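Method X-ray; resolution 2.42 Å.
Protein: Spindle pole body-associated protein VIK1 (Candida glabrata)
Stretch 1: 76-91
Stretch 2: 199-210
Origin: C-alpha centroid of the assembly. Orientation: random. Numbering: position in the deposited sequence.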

# COMPACT_ATOMS: atom_id res chain seq x y z
N CYS A 76 0.30 0.80 -14.61
CA CYS A 76 1.48 -0.06 -14.36
C CYS A 76 1.33 -1.44 -15.04
O CYS A 76 2.27 -1.93 -15.69
CB CYS A 76 1.74 -0.22 -12.86
SG CYS A 76 2.21 1.31 -12.01
N LEU A 77 0.15 -2.04 -14.91
CA LEU A 77 -0.14 -3.33 -15.55
C LEU A 77 0.01 -3.30 -17.06
O LEU A 77 0.77 -4.09 -17.64
CB LEU A 77 -1.52 -3.87 -15.13
CG LEU A 77 -1.64 -4.27 -13.64
CD1 LEU A 77 -3.08 -4.59 -13.29
CD2 LEU A 77 -0.71 -5.44 -13.27
N LYS A 78 -0.67 -2.35 -17.70
CA LYS A 78 -0.56 -2.18 -19.16
C LYS A 78 0.86 -1.90 -19.61
O LYS A 78 1.30 -2.42 -20.63
CB LYS A 78 -1.53 -1.10 -19.65
CG LYS A 78 -2.95 -1.53 -19.37
CD LYS A 78 -3.99 -0.85 -20.23
CE LYS A 78 -5.21 -1.74 -20.28
NZ LYS A 78 -6.42 -0.91 -20.05
N ARG A 79 1.59 -1.10 -18.84
CA ARG A 79 3.00 -0.88 -19.10
C ARG A 79 3.94 -1.97 -18.59
O ARG A 79 5.14 -1.84 -18.77
CB ARG A 79 3.45 0.45 -18.50
CG ARG A 79 3.22 1.63 -19.42
CD ARG A 79 3.62 2.92 -18.74
NE ARG A 79 5.05 2.99 -18.44
CZ ARG A 79 6.01 3.19 -19.34
NH1 ARG A 79 5.74 3.33 -20.64
NH2 ARG A 79 7.26 3.24 -18.93
N ARG A 80 3.41 -3.03 -17.97
CA ARG A 80 4.25 -4.13 -17.46
C ARG A 80 5.39 -3.69 -16.52
O ARG A 80 6.49 -4.22 -16.57
CB ARG A 80 4.83 -4.96 -18.61
CG ARG A 80 3.79 -5.46 -19.59
CD ARG A 80 4.47 -5.98 -20.85
NE ARG A 80 3.55 -6.66 -21.76
CZ ARG A 80 2.94 -7.82 -21.50
NH1 ARG A 80 3.11 -8.45 -20.34
NH2 ARG A 80 2.13 -8.34 -22.42
N GLU A 81 5.11 -2.70 -15.68
CA GLU A 81 6.11 -2.18 -14.77
C GLU A 81 5.79 -2.72 -13.39
O GLU A 81 4.63 -2.70 -12.97
CB GLU A 81 6.07 -0.65 -14.71
CG GLU A 81 6.35 0.06 -16.02
CD GLU A 81 6.27 1.57 -15.88
OE1 GLU A 81 5.22 2.09 -15.43
OE2 GLU A 81 7.27 2.26 -16.23
N ASN A 82 6.82 -3.19 -12.69
CA ASN A 82 6.67 -3.66 -11.32
C ASN A 82 6.28 -2.48 -10.43
O ASN A 82 6.79 -1.36 -10.60
CB ASN A 82 7.96 -4.31 -10.84
CG ASN A 82 8.30 -5.58 -11.60
OD1 ASN A 82 7.42 -6.26 -12.14
ND2 ASN A 82 9.55 -5.91 -11.64
N PHE A 83 5.38 -2.72 -9.49
CA PHE A 83 4.86 -1.59 -8.72
C PHE A 83 4.39 -1.97 -7.34
O PHE A 83 4.35 -3.15 -6.98
CB PHE A 83 3.78 -0.80 -9.50
CG PHE A 83 2.49 -1.54 -9.71
CD1 PHE A 83 2.45 -2.71 -10.46
CD2 PHE A 83 1.30 -1.04 -9.20
CE1 PHE A 83 1.26 -3.39 -10.66
CE2 PHE A 83 0.10 -1.71 -9.40
CZ PHE A 83 0.07 -2.89 -10.14
N ASN A 84 4.06 -0.94 -6.58
CA ASN A 84 3.65 -1.13 -5.20
C ASN A 84 2.59 -0.12 -4.74
O ASN A 84 2.36 0.90 -5.40
CB ASN A 84 4.88 -1.07 -4.28
CG ASN A 84 5.44 0.33 -4.14
OD1 ASN A 84 4.76 1.22 -3.64
ND2 ASN A 84 6.68 0.52 -4.56
N LEU A 85 1.95 -0.44 -3.62
CA LEU A 85 1.12 0.52 -2.91
C LEU A 85 1.44 0.33 -1.44
O LEU A 85 1.44 -0.79 -0.96
CB LEU A 85 -0.39 0.28 -3.15
CG LEU A 85 -1.38 1.11 -2.32
CD1 LEU A 85 -1.31 2.60 -2.63
CD2 LEU A 85 -2.81 0.60 -2.47
N PHE A 86 1.74 1.44 -0.75
CA PHE A 86 1.91 1.41 0.71
C PHE A 86 0.69 1.96 1.40
O PHE A 86 0.20 3.01 1.03
CB PHE A 86 3.07 2.29 1.13
CG PHE A 86 4.41 1.69 0.90
CD1 PHE A 86 4.99 1.72 -0.37
CD2 PHE A 86 5.13 1.15 1.97
CE1 PHE A 86 6.25 1.18 -0.57
CE2 PHE A 86 6.39 0.61 1.78
CZ PHE A 86 6.95 0.63 0.50
N SER A 87 0.21 1.24 2.41
CA SER A 87 -0.87 1.74 3.24
C SER A 87 -0.30 1.99 4.63
O SER A 87 0.14 1.05 5.31
CB SER A 87 -2.02 0.74 3.31
OG SER A 87 -2.96 1.13 4.30
N VAL A 88 -0.30 3.27 5.02
CA VAL A 88 0.30 3.75 6.27
C VAL A 88 -0.78 4.36 7.17
O VAL A 88 -1.50 5.26 6.76
CB VAL A 88 1.42 4.78 6.01
CG1 VAL A 88 2.06 5.27 7.32
CG2 VAL A 88 2.46 4.22 5.04
N GLY A 89 -0.88 3.86 8.40
CA GLY A 89 -1.92 4.26 9.35
C GLY A 89 -1.59 3.82 10.77
O GLY A 89 -0.42 3.78 11.16
N SER A 90 -2.61 3.50 11.55
CA SER A 90 -2.41 3.13 12.96
C SER A 90 -3.41 2.07 13.44
O SER A 90 -3.68 1.11 12.71
CB SER A 90 -2.43 4.39 13.86
N SER A 91 -3.95 2.24 14.64
CA SER A 91 -4.78 1.23 15.28
C SER A 91 -6.12 1.04 14.57
O SER A 91 -6.70 -0.05 14.62
CB SER A 91 -5.01 1.59 16.76
N ILE A 199 6.40 -12.96 -18.39
CA ILE A 199 7.19 -12.51 -17.25
C ILE A 199 6.19 -11.91 -16.26
O ILE A 199 5.43 -11.02 -16.62
CB ILE A 199 8.27 -11.49 -17.66
CG1 ILE A 199 9.32 -12.16 -18.56
CG2 ILE A 199 8.97 -10.95 -16.42
N PRO A 200 6.17 -12.41 -15.00
CA PRO A 200 5.15 -11.86 -14.09
C PRO A 200 5.41 -10.39 -13.84
O PRO A 200 6.57 -9.97 -13.79
CB PRO A 200 5.31 -12.67 -12.80
CG PRO A 200 6.67 -13.33 -12.90
CD PRO A 200 7.06 -13.41 -14.36
N ILE A 201 4.35 -9.60 -13.74
CA ILE A 201 4.47 -8.24 -13.24
C ILE A 201 4.23 -8.31 -11.73
O ILE A 201 3.18 -8.79 -11.29
CB ILE A 201 3.43 -7.29 -13.87
CG1 ILE A 201 3.39 -7.48 -15.40
CG2 ILE A 201 3.73 -5.86 -13.45
CD1 ILE A 201 2.17 -6.91 -16.07
N ASP A 202 5.20 -7.84 -10.95
CA ASP A 202 5.06 -7.88 -9.49
C ASP A 202 4.36 -6.64 -8.92
O ASP A 202 4.71 -5.49 -9.25
CB ASP A 202 6.44 -8.05 -8.83
CG ASP A 202 7.19 -9.24 -9.37
OD1 ASP A 202 6.59 -10.29 -9.54
OD2 ASP A 202 8.40 -9.12 -9.63
N PHE A 203 3.39 -6.88 -8.06
CA PHE A 203 2.75 -5.81 -7.33
C PHE A 203 2.93 -6.10 -5.86
O PHE A 203 2.62 -7.20 -5.41
CB PHE A 203 1.26 -5.69 -7.70
CG PHE A 203 0.46 -4.78 -6.77
CD1 PHE A 203 0.72 -3.41 -6.70
CD2 PHE A 203 -0.57 -5.29 -5.99
CE1 PHE A 203 -0.02 -2.58 -5.87
CE2 PHE A 203 -1.31 -4.46 -5.14
CZ PHE A 203 -1.03 -3.10 -5.08
N TYR A 204 3.44 -5.11 -5.11
CA TYR A 204 3.61 -5.24 -3.65
C TYR A 204 2.65 -4.33 -2.92
O TYR A 204 2.59 -3.12 -3.19
CB TYR A 204 5.05 -4.90 -3.22
CG TYR A 204 6.08 -5.71 -3.91
CD1 TYR A 204 6.46 -6.96 -3.42
CD2 TYR A 204 6.67 -5.26 -5.10
CE1 TYR A 204 7.41 -7.73 -4.08
CE2 TYR A 204 7.62 -6.03 -5.77
CZ TYR A 204 7.99 -7.26 -5.24
OH TYR A 204 8.92 -8.02 -5.88
N PHE A 205 1.89 -4.93 -2.01
CA PHE A 205 1.03 -4.18 -1.12
C PHE A 205 1.57 -4.24 0.29
O PHE A 205 1.62 -5.29 0.92
CB PHE A 205 -0.41 -4.70 -1.15
CG PHE A 205 -1.34 -3.95 -0.24
CD1 PHE A 205 -1.55 -2.58 -0.42
CD2 PHE A 205 -1.99 -4.60 0.80
CE1 PHE A 205 -2.40 -1.87 0.43
CE2 PHE A 205 -2.86 -3.90 1.64
CZ PHE A 205 -3.07 -2.54 1.45
N ILE A 206 1.99 -3.08 0.79
CA ILE A 206 2.72 -3.02 2.02
C ILE A 206 1.94 -2.28 3.06
O ILE A 206 1.53 -1.13 2.85
CB ILE A 206 4.12 -2.43 1.79
CG1 ILE A 206 4.94 -3.42 0.94
CG2 ILE A 206 4.82 -2.18 3.12
CD1 ILE A 206 5.78 -2.76 -0.13
N GLU A 207 1.68 -2.98 4.16
CA GLU A 207 0.89 -2.50 5.27
C GLU A 207 1.82 -2.10 6.42
O GLU A 207 2.57 -2.93 6.95
CB GLU A 207 -0.07 -3.59 5.75
CG GLU A 207 -1.23 -3.92 4.82
CD GLU A 207 -1.94 -5.21 5.24
OE1 GLU A 207 -1.29 -6.28 5.24
OE2 GLU A 207 -3.14 -5.17 5.57
N ILE A 208 1.78 -0.83 6.79
CA ILE A 208 2.58 -0.32 7.89
C ILE A 208 1.65 0.37 8.89
O ILE A 208 1.24 1.52 8.68
CB ILE A 208 3.66 0.65 7.37
CG1 ILE A 208 4.60 -0.11 6.43
CG2 ILE A 208 4.41 1.28 8.53
CD1 ILE A 208 5.51 0.77 5.63
N TYR A 209 1.29 -0.36 9.94
CA TYR A 209 0.38 0.14 10.97
C TYR A 209 0.98 0.15 12.38
O TYR A 209 0.25 0.30 13.36
CB TYR A 209 -0.93 -0.65 10.98
CG TYR A 209 -1.61 -0.73 9.64
CD1 TYR A 209 -1.80 0.42 8.87
CD2 TYR A 209 -2.07 -1.94 9.14
CE1 TYR A 209 -2.41 0.35 7.64
CE2 TYR A 209 -2.70 -2.02 7.91
CZ TYR A 209 -2.86 -0.87 7.16
OH TYR A 209 -3.48 -0.90 5.94
N GLN A 210 2.31 -0.00 12.48
CA GLN A 210 3.02 0.07 13.75
C GLN A 210 3.97 1.27 13.77
O GLN A 210 4.94 1.30 13.01
CB GLN A 210 3.76 -1.25 14.04
CG GLN A 210 4.55 -1.28 15.35

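Two strands far apart in sequence, 83-88 and 201-208, lie side by side and run parallel, their directions differing by only 9°. Backbone hydrogen bonds form the framework. In a parallel pair, alternate residues of one strand bond to the neighbours on both sides of their partner, and Phe83, Leu85 and Ser87 play that part here. Phe83 N donates to Asp202 O (2.9 Å) and Phe83 O accepts from Tyr204 N (2.9 Å); Leu85 N reaches Tyr204 O (2.8 Å) while Leu85 O receives Ile206 N (2.9 Å); Ser87 N meets Ile206 O (2.7 Å) and Ser87 O meets Ile208 N (2.9 Å). A longer bond from Gly89 N to Ile208 O, 3.2 Å, continues the pattern just past the strand. Weaker CA-H...O contacts fill the gaps, such as Asn84 CA to Tyr204 O at 3.0 Å.

Side chains add polar bonds at each end of this ladder. Asn82 OD1 accepts from Asp202 N at 3.0 Å, so the amide oxygen takes the place a backbone carbonyl would otherwise fill. Near the other end, Ser87 OG and Tyr209 OH are 2.7 Å apart and hydrogen-bonded, and either could be the donor. Serine is small, so Ser87 fits beside the Phe205 ring, with Ser87 CB 3.9 Å from Phe205 CE1, and still presents a hydroxyl to Tyr209. Tyrosine carries its hydroxyl back from beyond its own strand; the edge of its ring also runs close to Gly89, with Gly89 N 3.6 Å from Tyr209 CD1.

Apolar packing occupies both faces of the sheet. On the face bearing Phe83, Leu85, Phe203 and Phe205, the rings of Phe83 and Phe203 meet obliquely, planes at 37° and centroids 4.6 Å apart, and Phe203 CB lies over the Phe83 ring face. The contact is tight, with Phe83 CE2 3.3 Å from Phe203 CD1. Leu85 packs against Phe203 and Phe205, with Leu85 CB 3.9 Å from Phe203 CZ and Leu85 CD2 3.8 Å from Phe205 CE1.

On the opposite face, Phe86 meets two isoleucines of the other strand in different ways: Ile206 CD1 sits over one face of its ring, 4.0 Å from the centroid, whereas Ile208 CD1 approaches its edge, 3.7 Å from Phe86 CD2. A flat aromatic ring suits this place because it offers both a broad face and an edge to aliphatic groups.

Ile201 is the residue most covered by the other stretch. Ile201 CD1 reaches the end of the helix, 3.5 Å from Leu77 O and 3.7 Å from Arg80 CA, where the positive phi of Arg80 closes a Schellman motif; Ile201 CG2 lies 3.3 Å from Glu81 O. Isoleucine's branching suits this spread of contacts.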